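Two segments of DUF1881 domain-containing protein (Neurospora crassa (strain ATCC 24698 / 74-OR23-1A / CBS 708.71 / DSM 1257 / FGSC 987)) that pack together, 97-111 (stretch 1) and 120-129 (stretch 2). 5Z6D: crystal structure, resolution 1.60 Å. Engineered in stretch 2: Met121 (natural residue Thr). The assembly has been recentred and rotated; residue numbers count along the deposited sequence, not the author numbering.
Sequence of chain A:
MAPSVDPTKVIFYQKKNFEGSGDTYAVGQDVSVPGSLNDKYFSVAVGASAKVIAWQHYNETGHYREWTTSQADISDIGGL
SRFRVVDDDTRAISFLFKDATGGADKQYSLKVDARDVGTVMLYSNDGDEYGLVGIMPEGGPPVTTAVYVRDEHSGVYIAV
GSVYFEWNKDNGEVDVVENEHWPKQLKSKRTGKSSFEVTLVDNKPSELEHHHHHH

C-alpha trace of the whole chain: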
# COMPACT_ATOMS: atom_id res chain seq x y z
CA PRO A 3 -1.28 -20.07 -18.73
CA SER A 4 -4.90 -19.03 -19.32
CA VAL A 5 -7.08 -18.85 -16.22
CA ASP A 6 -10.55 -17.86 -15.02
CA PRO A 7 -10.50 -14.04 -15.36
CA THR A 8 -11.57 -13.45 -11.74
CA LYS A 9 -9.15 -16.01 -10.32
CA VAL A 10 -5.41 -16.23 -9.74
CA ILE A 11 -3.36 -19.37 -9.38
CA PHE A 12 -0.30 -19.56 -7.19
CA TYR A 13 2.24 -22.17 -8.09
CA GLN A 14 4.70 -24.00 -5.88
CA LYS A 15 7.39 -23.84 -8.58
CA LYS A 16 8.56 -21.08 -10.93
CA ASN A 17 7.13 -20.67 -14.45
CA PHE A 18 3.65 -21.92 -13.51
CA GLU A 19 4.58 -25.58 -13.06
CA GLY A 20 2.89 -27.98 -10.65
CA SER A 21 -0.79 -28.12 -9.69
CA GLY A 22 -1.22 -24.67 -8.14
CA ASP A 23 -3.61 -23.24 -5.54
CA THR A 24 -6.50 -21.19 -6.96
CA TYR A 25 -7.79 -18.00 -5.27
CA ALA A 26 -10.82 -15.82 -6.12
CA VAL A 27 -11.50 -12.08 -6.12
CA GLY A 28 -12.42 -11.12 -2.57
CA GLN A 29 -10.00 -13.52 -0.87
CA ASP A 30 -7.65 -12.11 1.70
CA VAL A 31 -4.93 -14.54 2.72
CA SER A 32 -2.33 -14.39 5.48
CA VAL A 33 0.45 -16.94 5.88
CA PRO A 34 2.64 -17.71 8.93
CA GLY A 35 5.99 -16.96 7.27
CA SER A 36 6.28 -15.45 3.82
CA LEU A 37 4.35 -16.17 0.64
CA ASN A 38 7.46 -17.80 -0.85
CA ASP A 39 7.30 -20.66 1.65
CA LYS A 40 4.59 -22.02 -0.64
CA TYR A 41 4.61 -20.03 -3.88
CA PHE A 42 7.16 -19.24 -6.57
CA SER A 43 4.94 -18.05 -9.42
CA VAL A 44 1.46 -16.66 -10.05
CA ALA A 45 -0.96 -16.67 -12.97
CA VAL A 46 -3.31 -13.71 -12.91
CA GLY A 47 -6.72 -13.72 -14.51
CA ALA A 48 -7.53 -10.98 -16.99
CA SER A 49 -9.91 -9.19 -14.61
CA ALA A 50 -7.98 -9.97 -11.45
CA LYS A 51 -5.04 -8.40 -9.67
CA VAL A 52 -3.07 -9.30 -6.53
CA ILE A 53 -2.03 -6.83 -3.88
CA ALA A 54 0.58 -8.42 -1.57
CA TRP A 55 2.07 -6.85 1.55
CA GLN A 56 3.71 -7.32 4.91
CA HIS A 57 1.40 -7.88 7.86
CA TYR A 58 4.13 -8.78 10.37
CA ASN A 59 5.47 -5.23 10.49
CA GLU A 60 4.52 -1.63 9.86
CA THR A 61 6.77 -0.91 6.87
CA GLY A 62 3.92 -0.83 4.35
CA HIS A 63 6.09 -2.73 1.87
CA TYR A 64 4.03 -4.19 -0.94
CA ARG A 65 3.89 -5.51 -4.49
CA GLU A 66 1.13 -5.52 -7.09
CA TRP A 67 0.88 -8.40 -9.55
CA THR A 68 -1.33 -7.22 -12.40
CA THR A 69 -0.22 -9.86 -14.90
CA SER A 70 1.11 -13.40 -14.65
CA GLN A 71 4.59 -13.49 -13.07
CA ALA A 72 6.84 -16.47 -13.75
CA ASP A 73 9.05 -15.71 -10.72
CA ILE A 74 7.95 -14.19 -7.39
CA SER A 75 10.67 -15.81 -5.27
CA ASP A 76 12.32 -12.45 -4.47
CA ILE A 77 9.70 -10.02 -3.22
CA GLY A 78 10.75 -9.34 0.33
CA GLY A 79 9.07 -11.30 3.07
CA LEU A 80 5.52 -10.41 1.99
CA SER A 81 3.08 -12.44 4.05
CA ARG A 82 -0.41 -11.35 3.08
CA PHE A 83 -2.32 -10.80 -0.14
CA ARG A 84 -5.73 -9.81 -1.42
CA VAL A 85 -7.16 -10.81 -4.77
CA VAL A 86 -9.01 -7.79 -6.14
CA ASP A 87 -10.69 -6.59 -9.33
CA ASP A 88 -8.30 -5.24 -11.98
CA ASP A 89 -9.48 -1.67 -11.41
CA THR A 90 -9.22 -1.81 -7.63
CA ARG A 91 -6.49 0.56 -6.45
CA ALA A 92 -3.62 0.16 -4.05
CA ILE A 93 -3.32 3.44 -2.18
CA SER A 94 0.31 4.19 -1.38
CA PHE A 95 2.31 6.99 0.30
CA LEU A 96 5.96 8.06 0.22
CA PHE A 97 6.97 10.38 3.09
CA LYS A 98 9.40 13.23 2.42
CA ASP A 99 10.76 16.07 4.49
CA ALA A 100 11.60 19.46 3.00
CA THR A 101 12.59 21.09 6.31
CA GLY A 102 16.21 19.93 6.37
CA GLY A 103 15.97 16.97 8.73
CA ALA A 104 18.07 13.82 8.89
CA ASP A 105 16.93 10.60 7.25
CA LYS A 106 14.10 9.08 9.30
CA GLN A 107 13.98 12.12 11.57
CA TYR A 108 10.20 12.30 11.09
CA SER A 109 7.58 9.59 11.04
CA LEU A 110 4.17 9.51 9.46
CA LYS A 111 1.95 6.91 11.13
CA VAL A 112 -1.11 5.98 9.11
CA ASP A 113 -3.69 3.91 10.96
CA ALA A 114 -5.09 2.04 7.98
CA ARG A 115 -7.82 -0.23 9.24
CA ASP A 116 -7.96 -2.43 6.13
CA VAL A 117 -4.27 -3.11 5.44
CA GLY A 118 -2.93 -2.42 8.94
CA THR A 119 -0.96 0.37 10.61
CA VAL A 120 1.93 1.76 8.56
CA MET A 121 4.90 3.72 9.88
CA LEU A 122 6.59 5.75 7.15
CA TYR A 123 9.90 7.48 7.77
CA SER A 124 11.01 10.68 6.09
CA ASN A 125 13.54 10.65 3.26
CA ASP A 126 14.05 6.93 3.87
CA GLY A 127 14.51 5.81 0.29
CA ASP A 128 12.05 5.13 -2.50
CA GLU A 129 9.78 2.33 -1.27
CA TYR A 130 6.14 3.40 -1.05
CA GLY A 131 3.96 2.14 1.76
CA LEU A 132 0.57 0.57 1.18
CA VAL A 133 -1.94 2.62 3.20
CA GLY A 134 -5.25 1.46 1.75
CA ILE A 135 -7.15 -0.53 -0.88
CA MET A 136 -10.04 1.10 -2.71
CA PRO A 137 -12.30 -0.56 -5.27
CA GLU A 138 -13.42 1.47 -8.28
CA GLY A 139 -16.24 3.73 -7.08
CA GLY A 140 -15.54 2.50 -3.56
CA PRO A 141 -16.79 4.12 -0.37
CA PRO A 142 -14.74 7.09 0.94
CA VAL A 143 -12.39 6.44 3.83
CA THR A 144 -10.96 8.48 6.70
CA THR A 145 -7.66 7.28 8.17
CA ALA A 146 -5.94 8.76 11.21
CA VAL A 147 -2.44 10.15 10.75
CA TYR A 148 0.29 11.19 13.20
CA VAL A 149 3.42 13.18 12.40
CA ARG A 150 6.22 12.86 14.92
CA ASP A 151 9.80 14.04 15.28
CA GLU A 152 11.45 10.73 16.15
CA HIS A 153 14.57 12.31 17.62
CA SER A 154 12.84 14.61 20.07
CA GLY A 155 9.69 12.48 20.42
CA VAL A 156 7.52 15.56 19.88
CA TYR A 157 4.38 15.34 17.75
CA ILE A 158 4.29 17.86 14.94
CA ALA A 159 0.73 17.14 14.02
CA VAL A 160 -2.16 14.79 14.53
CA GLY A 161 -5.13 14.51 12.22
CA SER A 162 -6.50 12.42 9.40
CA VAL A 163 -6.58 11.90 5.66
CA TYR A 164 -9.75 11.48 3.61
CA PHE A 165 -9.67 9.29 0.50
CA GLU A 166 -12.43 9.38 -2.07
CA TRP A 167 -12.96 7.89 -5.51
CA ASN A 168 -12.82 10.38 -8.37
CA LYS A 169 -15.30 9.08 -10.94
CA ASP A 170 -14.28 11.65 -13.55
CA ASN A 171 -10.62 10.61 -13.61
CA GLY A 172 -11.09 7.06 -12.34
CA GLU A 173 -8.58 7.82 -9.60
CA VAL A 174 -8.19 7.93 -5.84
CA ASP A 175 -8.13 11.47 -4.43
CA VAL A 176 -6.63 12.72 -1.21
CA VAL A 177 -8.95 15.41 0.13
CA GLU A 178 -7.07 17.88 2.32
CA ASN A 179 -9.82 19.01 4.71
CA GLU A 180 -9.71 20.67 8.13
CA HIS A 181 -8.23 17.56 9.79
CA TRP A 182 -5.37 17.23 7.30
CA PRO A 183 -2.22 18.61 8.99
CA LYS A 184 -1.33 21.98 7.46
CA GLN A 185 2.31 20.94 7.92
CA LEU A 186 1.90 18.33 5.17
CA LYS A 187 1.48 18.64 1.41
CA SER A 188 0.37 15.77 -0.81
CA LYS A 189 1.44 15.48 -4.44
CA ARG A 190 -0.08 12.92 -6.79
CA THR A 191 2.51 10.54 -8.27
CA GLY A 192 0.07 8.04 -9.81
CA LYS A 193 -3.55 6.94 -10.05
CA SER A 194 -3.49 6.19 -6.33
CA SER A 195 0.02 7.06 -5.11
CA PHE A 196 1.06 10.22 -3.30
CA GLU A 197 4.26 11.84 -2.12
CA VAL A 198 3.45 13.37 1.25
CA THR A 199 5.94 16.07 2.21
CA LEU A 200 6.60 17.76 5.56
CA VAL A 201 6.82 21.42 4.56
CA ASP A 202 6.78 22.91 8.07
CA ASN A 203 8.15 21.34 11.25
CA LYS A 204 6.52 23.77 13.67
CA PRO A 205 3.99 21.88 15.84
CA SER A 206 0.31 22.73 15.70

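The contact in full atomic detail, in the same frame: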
# COMPACT_ATOMS: atom_id res chain seq x y z
N PHE A 97 6.86 9.26 2.16
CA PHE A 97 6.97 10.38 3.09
C PHE A 97 8.31 11.11 2.95
O PHE A 97 9.37 10.52 3.14
CB PHE A 97 6.79 9.89 4.52
CG PHE A 97 6.77 10.99 5.57
CD1 PHE A 97 6.13 12.19 5.33
CD2 PHE A 97 7.38 10.80 6.80
CE1 PHE A 97 6.10 13.20 6.30
CE2 PHE A 97 7.36 11.81 7.78
CZ PHE A 97 6.71 13.01 7.53
N LYS A 98 8.22 12.39 2.61
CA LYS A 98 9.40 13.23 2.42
C LYS A 98 9.39 14.38 3.40
O LYS A 98 8.36 14.72 3.98
CB LYS A 98 9.47 13.77 0.98
CG LYS A 98 9.60 12.69 -0.09
CD LYS A 98 10.81 11.80 0.16
CE LYS A 98 11.02 10.80 -0.98
NZ LYS A 98 12.03 9.77 -0.61
N ASP A 99 10.56 14.97 3.57
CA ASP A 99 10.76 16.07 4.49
C ASP A 99 11.56 17.17 3.79
O ASP A 99 12.68 16.94 3.35
CB ASP A 99 11.51 15.59 5.74
CG ASP A 99 12.04 16.74 6.57
OD1 ASP A 99 11.36 17.79 6.62
OD2 ASP A 99 13.13 16.60 7.16
N ALA A 100 10.96 18.34 3.68
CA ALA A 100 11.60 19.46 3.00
C ALA A 100 12.20 20.47 3.98
O ALA A 100 12.69 21.52 3.56
CB ALA A 100 10.60 20.16 2.08
N THR A 101 12.16 20.14 5.27
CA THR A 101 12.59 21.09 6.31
C THR A 101 14.04 20.94 6.76
O THR A 101 14.47 21.61 7.71
CB THR A 101 11.70 20.97 7.57
OG1 THR A 101 11.94 19.71 8.21
CG2 THR A 101 10.22 21.09 7.20
N GLY A 102 14.79 20.06 6.10
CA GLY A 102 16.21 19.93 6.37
C GLY A 102 16.61 18.89 7.40
O GLY A 102 17.74 18.90 7.88
N GLY A 103 15.70 17.98 7.72
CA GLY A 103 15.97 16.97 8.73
C GLY A 103 16.83 15.82 8.24
O GLY A 103 17.03 15.64 7.03
N ALA A 104 17.32 15.03 9.19
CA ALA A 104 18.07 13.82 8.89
C ALA A 104 17.14 12.75 8.34
O ALA A 104 15.92 12.82 8.52
CB ALA A 104 18.78 13.31 10.14
N ASP A 105 17.71 11.76 7.66
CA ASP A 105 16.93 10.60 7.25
C ASP A 105 16.23 9.98 8.45
O ASP A 105 16.86 9.77 9.50
CB ASP A 105 17.82 9.57 6.58
CG ASP A 105 18.17 9.95 5.17
OD1 ASP A 105 17.87 11.10 4.78
OD2 ASP A 105 18.74 9.10 4.46
N LYS A 106 14.94 9.71 8.29
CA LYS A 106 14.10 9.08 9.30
C LYS A 106 13.92 9.95 10.53
O LYS A 106 13.52 9.45 11.57
CB LYS A 106 14.65 7.71 9.71
CG LYS A 106 14.96 6.78 8.54
CD LYS A 106 15.29 5.36 8.99
CE LYS A 106 14.06 4.66 9.55
NZ LYS A 106 14.30 3.20 9.75
N GLN A 107 14.19 11.25 10.42
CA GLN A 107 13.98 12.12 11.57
C GLN A 107 12.49 12.23 11.91
O GLN A 107 12.12 12.37 13.08
CB GLN A 107 14.56 13.51 11.32
CG GLN A 107 14.34 14.44 12.51
CD GLN A 107 15.08 15.75 12.40
OE1 GLN A 107 16.10 15.85 11.70
NE2 GLN A 107 14.59 16.78 13.08
N TYR A 108 11.65 12.18 10.88
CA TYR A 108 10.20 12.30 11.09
C TYR A 108 9.51 11.03 10.70
O TYR A 108 9.96 10.31 9.81
CB TYR A 108 9.63 13.48 10.28
CG TYR A 108 10.24 14.80 10.68
CD1 TYR A 108 9.83 15.44 11.83
CD2 TYR A 108 11.25 15.39 9.91
CE1 TYR A 108 10.40 16.65 12.21
CE2 TYR A 108 11.82 16.59 10.28
CZ TYR A 108 11.39 17.22 11.44
OH TYR A 108 11.94 18.42 11.82
N SER A 109 8.42 10.72 11.41
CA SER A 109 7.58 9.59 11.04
C SER A 109 6.17 10.06 10.75
O SER A 109 5.67 11.01 11.36
CB SER A 109 7.57 8.53 12.14
OG SER A 109 7.05 9.02 13.37
N LEU A 110 5.56 9.36 9.80
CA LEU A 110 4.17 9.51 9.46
C LEU A 110 3.50 8.16 9.73
O LEU A 110 3.75 7.18 9.03
CB LEU A 110 4.01 9.93 8.01
CG LEU A 110 2.59 9.96 7.46
CD1 LEU A 110 1.79 11.04 8.16
CD2 LEU A 110 2.66 10.20 5.96
N LYS A 111 2.71 8.10 10.79
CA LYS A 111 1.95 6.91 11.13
C LYS A 111 0.56 7.02 10.52
O LYS A 111 -0.13 8.03 10.70
CB LYS A 111 1.85 6.75 12.65
CG LYS A 111 1.09 5.52 13.11
CD LYS A 111 0.94 5.52 14.64
CE LYS A 111 0.13 4.32 15.10
NZ LYS A 111 -0.43 4.54 16.46
N VAL A 120 0.68 1.56 9.27
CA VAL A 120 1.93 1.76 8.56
C VAL A 120 2.70 2.90 9.21
O VAL A 120 2.12 3.92 9.56
CB VAL A 120 1.68 2.08 7.08
CG1 VAL A 120 2.97 2.41 6.36
CG2 VAL A 120 1.01 0.88 6.40
N MET A 121 4.00 2.70 9.40
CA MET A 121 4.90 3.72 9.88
C MET A 121 5.86 4.08 8.78
O MET A 121 6.72 3.27 8.42
CB MET A 121 5.65 3.22 11.11
CG MET A 121 4.91 3.44 12.40
SD MET A 121 5.10 5.16 12.89
CE MET A 121 6.68 5.10 13.71
N LEU A 122 5.70 5.27 8.20
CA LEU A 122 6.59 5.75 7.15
C LEU A 122 7.62 6.69 7.74
O LEU A 122 7.29 7.50 8.59
CB LEU A 122 5.81 6.47 6.06
CG LEU A 122 4.73 5.64 5.38
CD1 LEU A 122 4.03 6.46 4.33
CD2 LEU A 122 5.37 4.41 4.76
N TYR A 123 8.86 6.58 7.30
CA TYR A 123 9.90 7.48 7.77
C TYR A 123 10.35 8.42 6.67
O TYR A 123 10.34 8.07 5.48
CB TYR A 123 11.09 6.69 8.33
CG TYR A 123 10.70 5.91 9.55
CD1 TYR A 123 10.77 6.49 10.81
CD2 TYR A 123 10.20 4.62 9.44
CE1 TYR A 123 10.37 5.78 11.94
CE2 TYR A 123 9.81 3.90 10.56
CZ TYR A 123 9.90 4.49 11.81
OH TYR A 123 9.50 3.77 12.91
N SER A 124 10.73 9.63 7.07
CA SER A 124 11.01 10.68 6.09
C SER A 124 12.34 10.44 5.37
O SER A 124 13.34 10.04 5.98
CB SER A 124 11.01 12.06 6.77
OG SER A 124 11.89 12.11 7.88
N ASN A 125 12.33 10.70 4.07
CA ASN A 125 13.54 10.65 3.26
C ASN A 125 14.30 9.34 3.48
O ASN A 125 15.52 9.34 3.68
CB ASN A 125 14.44 11.85 3.59
CG ASN A 125 13.76 13.18 3.33
OD1 ASN A 125 12.73 13.25 2.65
ND2 ASN A 125 14.33 14.26 3.86
N ASP A 126 13.56 8.24 3.46
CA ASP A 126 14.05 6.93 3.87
C ASP A 126 14.20 6.00 2.67
O ASP A 126 14.18 4.78 2.79
CB ASP A 126 13.11 6.33 4.93
CG ASP A 126 13.63 5.05 5.55
OD1 ASP A 126 14.87 4.84 5.55
OD2 ASP A 126 12.80 4.25 6.04
N GLY A 127 14.36 6.59 1.50
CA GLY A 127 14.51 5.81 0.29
C GLY A 127 13.30 5.99 -0.61
O GLY A 127 12.60 7.00 -0.52
N ASP A 128 13.05 4.99 -1.45
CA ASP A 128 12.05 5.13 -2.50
C ASP A 128 10.88 4.16 -2.39
O ASP A 128 10.01 4.17 -3.26
CB ASP A 128 12.72 4.96 -3.87
CG ASP A 128 13.89 5.90 -4.06
OD1 ASP A 128 13.83 7.05 -3.58
OD2 ASP A 128 14.88 5.48 -4.70
N GLU A 129 10.86 3.31 -1.37
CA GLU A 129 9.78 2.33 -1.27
C GLU A 129 8.51 2.97 -0.72
O GLU A 129 8.51 3.51 0.39
CB GLU A 129 10.18 1.15 -0.39
CG GLU A 129 11.18 0.21 -1.04
CD GLU A 129 11.29 -1.11 -0.32
OE1 GLU A 129 12.13 -1.21 0.61
OE2 GLU A 129 10.55 -2.05 -0.67
O HOH W 1 8.51 7.11 3.37
O HOH W 2 11.05 8.45 1.89
O HOH W 3 13.84 13.94 7.20
O HOH W 4 16.96 13.78 4.94

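Strands 108–111 and 120–123 run antiparallel, their axes 154° apart and approaching to 4.6 Å. Leu110 and Leu122 form the hydrogen-bonded pair, with Leu110 N to Leu122 O at 2.8 Å and Leu122 N to Leu110 O at 2.9 Å, both nearly linear. Ser109–Tyr123 and Lys111–Met121 are the flanking non-hydrogen-bonded pairs. The ladder continues past the strand end through Ser124 N to Tyr108 O (2.9 Å) and Lys106 N to Ser124 O (2.8 Å), the latter reaching into the type II turn from Ala104 to Gln107. Strand 97–99 adds a further backbone bond, from Asn125 N to Phe97 O (3.1 Å).

Side chains alternate across the sheet. On the face of the two leucines, Leu122 (m, t) brings CD1 to 4.3 Å from CD2 of Leu110 (t, p), and its CB lies 3.9 Å from Phe97 CB, so Leu122 is covered from both strands of stretch 1. On the other face, the engineered Met121 adopts m at all three chi angles; this folded course lays its SD 3.6 Å from Lys111 CB and its CE 3.9 Å from Ser109 CB. Lys111, all t, extends beyond this contact, its end leading away.

Lys106 crosses to Tyr123 with the rotamers m, t, p, t. Its CE lies over one face of the ring, 4.0 Å from the centroid of Tyr123, and its NZ is 4.6 Å from the same centroid and 19° off the normal, combining CH-pi and cation-pi contacts. The ammonium also stands 4.1 Å from Asp126 OD2, near enough for electrostatic attraction but beyond a salt bridge.

Ser124, in p, directs OG to the backbone of the returning strand, where it accepts from Tyr108 N (3.0 Å). OG also donates to a water that in turn donates to Asp99 OD2 and Ala104 O, linking Ser124 to the loop.

Asn125 has a left-handed backbone (51/46), and its m rotamer turns the amide toward Asp99. There it pairs with one residue's main chain: OD1 accepts from Asp99 N (2.9 Å) and ND2 donates to Asp99 O (3.2 Å). The carboxylate of Asp99 (t), which takes no part in this pairing, organises its own loop, OD1 accepting from Thr101 N (2.8 Å) and Thr101 OG1 (2.6 Å), and OD2 from Gly103 N (3.0 Å).

Lys98 starts away from stretch 2, but after two m torsions its chain extends through t, t to place NZ 2.8 Å from Gly127 O, a hydrogen bond. A water bound to Lys98 NZ also joins Phe97 O to Asp126 N.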